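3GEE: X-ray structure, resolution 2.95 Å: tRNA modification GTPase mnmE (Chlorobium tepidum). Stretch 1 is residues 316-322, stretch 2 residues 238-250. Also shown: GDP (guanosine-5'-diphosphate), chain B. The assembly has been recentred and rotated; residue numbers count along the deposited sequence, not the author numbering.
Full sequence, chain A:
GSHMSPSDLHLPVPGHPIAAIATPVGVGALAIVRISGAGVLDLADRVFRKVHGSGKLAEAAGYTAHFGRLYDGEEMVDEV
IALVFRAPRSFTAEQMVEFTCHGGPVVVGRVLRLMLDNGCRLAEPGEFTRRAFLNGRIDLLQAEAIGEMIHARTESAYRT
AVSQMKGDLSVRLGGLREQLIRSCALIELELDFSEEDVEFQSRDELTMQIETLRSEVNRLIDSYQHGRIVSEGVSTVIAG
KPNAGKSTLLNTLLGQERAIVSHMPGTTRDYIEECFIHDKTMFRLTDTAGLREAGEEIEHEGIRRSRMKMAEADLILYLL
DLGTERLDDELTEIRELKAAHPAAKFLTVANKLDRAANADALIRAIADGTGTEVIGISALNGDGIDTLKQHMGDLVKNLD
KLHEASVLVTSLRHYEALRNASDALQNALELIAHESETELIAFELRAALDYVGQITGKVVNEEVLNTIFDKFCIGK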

# COMPACT_ATOMS: atom_id res chain seq x y z
N ILE A 316 -35.76 -0.34 -3.91
CA ILE A 316 -36.01 0.98 -4.47
C ILE A 316 -36.48 1.92 -3.37
O ILE A 316 -37.41 1.61 -2.63
CB ILE A 316 -37.06 0.94 -5.62
CG1 ILE A 316 -36.65 -0.08 -6.69
CG2 ILE A 316 -37.20 2.33 -6.23
CD1 ILE A 316 -37.71 -0.35 -7.73
N LEU A 317 -35.79 3.05 -3.26
CA LEU A 317 -36.23 4.13 -2.39
C LEU A 317 -36.76 5.25 -3.26
O LEU A 317 -35.99 5.89 -3.99
CB LEU A 317 -35.09 4.65 -1.50
CG LEU A 317 -34.32 3.75 -0.53
CD1 LEU A 317 -33.28 4.58 0.21
CD2 LEU A 317 -35.22 3.04 0.47
N TYR A 318 -38.07 5.48 -3.20
CA TYR A 318 -38.66 6.63 -3.88
C TYR A 318 -38.71 7.83 -2.96
O TYR A 318 -39.40 7.82 -1.93
CB TYR A 318 -40.05 6.33 -4.46
CG TYR A 318 -40.45 7.34 -5.51
CD1 TYR A 318 -40.28 7.07 -6.87
CD2 TYR A 318 -40.95 8.59 -5.16
CE1 TYR A 318 -40.62 8.00 -7.84
CE2 TYR A 318 -41.29 9.54 -6.12
CZ TYR A 318 -41.13 9.24 -7.46
OH TYR A 318 -41.47 10.17 -8.42
N LEU A 319 -37.96 8.87 -3.32
CA LEU A 319 -37.94 10.11 -2.58
C LEU A 319 -38.94 11.10 -3.16
O LEU A 319 -38.97 11.33 -4.37
CB LEU A 319 -36.55 10.73 -2.60
CG LEU A 319 -35.57 10.40 -1.47
CD1 LEU A 319 -34.21 10.98 -1.81
CD2 LEU A 319 -36.04 10.96 -0.14
N LEU A 320 -39.76 11.67 -2.28
CA LEU A 320 -40.66 12.73 -2.68
C LEU A 320 -40.72 13.75 -1.54
O LEU A 320 -40.81 13.36 -0.37
CB LEU A 320 -42.04 12.16 -3.04
CG LEU A 320 -43.20 12.04 -2.05
CD1 LEU A 320 -44.48 11.73 -2.79
CD2 LEU A 320 -42.92 10.99 -0.98
N ASP A 321 -40.64 15.04 -1.86
CA ASP A 321 -40.62 16.05 -0.79
C ASP A 321 -41.97 16.29 -0.11
O ASP A 321 -42.86 16.97 -0.63
CB ASP A 321 -39.88 17.36 -1.17
CG ASP A 321 -40.21 17.87 -2.57
OD1 ASP A 321 -40.59 17.06 -3.44
OD2 ASP A 321 -40.05 19.09 -2.79
N LEU A 322 -42.09 15.68 1.07
CA LEU A 322 -43.28 15.70 1.90
C LEU A 322 -43.77 17.12 2.13
O LEU A 322 -42.99 18.00 2.51
CB LEU A 322 -42.96 15.03 3.23
CG LEU A 322 -43.98 14.83 4.35
CD1 LEU A 322 -45.13 13.94 3.92
CD2 LEU A 322 -43.28 14.24 5.56
PB GDP B . -31.85 16.21 -6.18
O1B GDP B . -30.74 15.19 -6.07
O2B GDP B . -33.08 15.57 -6.79
O3B GDP B . -31.39 17.35 -7.05
O3A GDP B . -32.22 16.76 -4.72
PA GDP B . -31.10 17.49 -3.83
O1A GDP B . -30.53 16.53 -2.82
O2A GDP B . -30.01 18.08 -4.69
O5' GDP B . -31.93 18.64 -3.07
C5' GDP B . -32.38 19.80 -3.78
C4' GDP B . -32.55 20.95 -2.81
O4' GDP B . -33.47 20.58 -1.78
C3' GDP B . -31.24 21.31 -2.14
O3' GDP B . -30.80 22.59 -2.60
C2' GDP B . -31.51 21.28 -0.64
O2' GDP B . -31.21 22.54 -0.02
C1' GDP B . -32.98 20.96 -0.49
N9 GDP B . -33.18 19.85 0.49
C8 GDP B . -32.87 18.56 0.28
N7 GDP B . -33.18 17.80 1.36
C5 GDP B . -33.70 18.62 2.29
C6 GDP B . -34.24 18.46 3.67
O6 GDP B . -34.27 17.35 4.23
N1 GDP B . -34.69 19.56 4.29
C2 GDP B . -34.67 20.78 3.72
N2 GDP B . -35.15 21.83 4.42
N3 GDP B . -34.19 20.99 2.46
C4 GDP B . -33.71 19.97 1.71
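Stretch 2 238-250: IAGKPNAGKSTLL

The contact is built around L319, the residue of stretch 1 most deeply covered by stretch 2. Its CA-to-CB bond points toward stretch 2, and one methyl, CD1, meets three parts of it in turn: I238 CG2 on the strand at 3.9 Å, K246 CA at the first turn of the helix at 3.5 Å, and L249 CD1 one turn further on at 3.8 Å. Nearer the backbone, L319 CB lies 4.2 Å from A244 CB. A single leucine thus packs against strand, loop and helix together. L317, two residues earlier, adds a looser apolar contact, its CD1 4.4 Å from L249 CD1.

Stretch 2 starts as a strand running parallel to strand 316-321. L317 pairs with I238 (CA to CA 4.9 Å), their side chains on one face of the sheet, and Y318 with A239 (CA to CA 4.8 Å), theirs on the other. Two hydrogen bonds, both made by A239, fix the register: A239 N gives to L317 O at 2.9 Å and A239 O accepts from L319 N at 2.9 Å. On the face of Y318 and A239, the tyrosine CD1 is 3.9 Å from the alanine CB, and G240 CA sits over the ring, 4.0 Å from the centroid of Y318.

G240 is where a side chain cannot be afforded. An ideal CB there would fall 2.4 Å from L319 O, and its phi/psi of 136/154 would also jam that CB against the preceding carbonyl. Without one, G240 CA can approach L319 O to 3.5 Å.

After G240 the chain makes a type II turn from K241 to A244, closed by a weak hydrogen bond from A244 N to K241 O at 3.2 Å, and enters the helix with G245 at the N-cap. G245, at phi/psi 119/16, likewise adopts a conformation that calls for glycine. Helix 246-250 crosses strand 316-321 at 122°, with the axes 10.0 Å apart at closest approach; the CA-to-CB bond of L249 points toward stretch 1, that of S247 away.

At the polar edge, D321 OD2 comes only within 4.0 Å of N243 O. K246 instead turns the end of its side chain away from stretch 1, and its NZ donates to G240 O at 2.8 Å. The loop and helix start also hold GDP: S247 N donates to O1B of GDP at 2.8 Å, and T248 donates to O1A of GDP from N at 2.6 Å and from OG1 at 2.5 Å. Apolar side chains seat the helix on the strand, while backbone amides, with the T248 hydroxyl, serve the phosphates.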

# COMPACT_ATOMS: atom_id res chain seq x y z
N ILE A 238 -32.15 4.97 -5.92
CA ILE A 238 -32.79 6.13 -5.32
C ILE A 238 -33.48 6.93 -6.42
O ILE A 238 -32.82 7.58 -7.24
CB ILE A 238 -31.79 7.00 -4.52
CG1 ILE A 238 -31.06 6.16 -3.48
CG2 ILE A 238 -32.52 8.16 -3.84
CD1 ILE A 238 -29.70 6.70 -3.07
N ALA A 239 -34.81 6.84 -6.45
CA ALA A 239 -35.63 7.47 -7.48
C ALA A 239 -36.39 8.69 -6.95
O ALA A 239 -36.44 8.93 -5.74
CB ALA A 239 -36.59 6.45 -8.08
N GLY A 240 -36.99 9.44 -7.87
CA GLY A 240 -37.69 10.67 -7.54
C GLY A 240 -37.35 11.75 -8.53
O GLY A 240 -36.28 11.73 -9.14
N LYS A 241 -38.27 12.70 -8.71
CA LYS A 241 -38.08 13.80 -9.65
C LYS A 241 -37.08 14.83 -9.12
O LYS A 241 -36.81 14.85 -7.92
CB LYS A 241 -39.43 14.44 -9.99
CG LYS A 241 -40.30 13.56 -10.87
CD LYS A 241 -41.65 14.19 -11.17
CE LYS A 241 -42.63 13.13 -11.66
NZ LYS A 241 -44.04 13.60 -11.60
N PRO A 242 -36.50 15.66 -10.01
CA PRO A 242 -35.55 16.69 -9.58
C PRO A 242 -36.00 17.46 -8.34
O PRO A 242 -37.20 17.72 -8.17
CB PRO A 242 -35.50 17.63 -10.79
CG PRO A 242 -35.72 16.73 -11.95
CD PRO A 242 -36.68 15.67 -11.48
N ASN A 243 -35.03 17.80 -7.49
CA ASN A 243 -35.25 18.58 -6.26
C ASN A 243 -35.93 17.80 -5.13
O ASN A 243 -36.33 18.38 -4.12
CB ASN A 243 -35.99 19.90 -6.57
CG ASN A 243 -35.57 21.03 -5.66
OD1 ASN A 243 -35.98 21.11 -4.50
ND2 ASN A 243 -34.76 21.95 -6.19
N ALA A 244 -36.04 16.48 -5.30
CA ALA A 244 -36.63 15.61 -4.28
C ALA A 244 -35.77 15.53 -3.01
O ALA A 244 -36.29 15.41 -1.90
CB ALA A 244 -36.87 14.22 -4.83
N GLY A 245 -34.45 15.60 -3.19
CA GLY A 245 -33.51 15.46 -2.08
C GLY A 245 -32.59 14.27 -2.26
O GLY A 245 -31.94 13.83 -1.31
N LYS A 246 -32.53 13.75 -3.49
CA LYS A 246 -31.75 12.56 -3.81
C LYS A 246 -30.28 12.71 -3.45
O LYS A 246 -29.72 11.86 -2.76
CB LYS A 246 -31.90 12.20 -5.30
CG LYS A 246 -33.32 11.88 -5.73
CD LYS A 246 -33.41 11.54 -7.21
CE LYS A 246 -33.20 12.77 -8.08
NZ LYS A 246 -33.57 12.53 -9.50
N SER A 247 -29.67 13.80 -3.90
CA SER A 247 -28.28 14.09 -3.59
C SER A 247 -28.06 14.22 -2.08
O SER A 247 -27.12 13.65 -1.53
CB SER A 247 -27.82 15.35 -4.32
OG SER A 247 -26.45 15.61 -4.09
N THR A 248 -28.95 14.96 -1.42
CA THR A 248 -28.86 15.24 0.02
C THR A 248 -28.93 13.98 0.88
O THR A 248 -28.26 13.89 1.91
CB THR A 248 -29.96 16.22 0.49
OG1 THR A 248 -30.09 17.29 -0.46
CG2 THR A 248 -29.64 16.80 1.86
N LEU A 249 -29.75 13.01 0.46
CA LEU A 249 -29.86 11.74 1.17
C LEU A 249 -28.59 10.93 0.96
O LEU A 249 -28.00 10.41 1.91
CB LEU A 249 -31.06 10.94 0.66
CG LEU A 249 -31.89 10.08 1.62
CD1 LEU A 249 -32.45 8.88 0.87
CD2 LEU A 249 -31.12 9.61 2.85
N LEU A 250 -28.18 10.85 -0.30
CA LEU A 250 -27.04 10.04 -0.71
C LEU A 250 -25.81 10.31 0.15
O LEU A 250 -25.29 9.40 0.79
CB LEU A 250 -26.75 10.29 -2.20
CG LEU A 250 -26.07 9.18 -3.00
CD1 LEU A 250 -26.77 8.97 -4.34
CD2 LEU A 250 -24.59 9.49 -3.19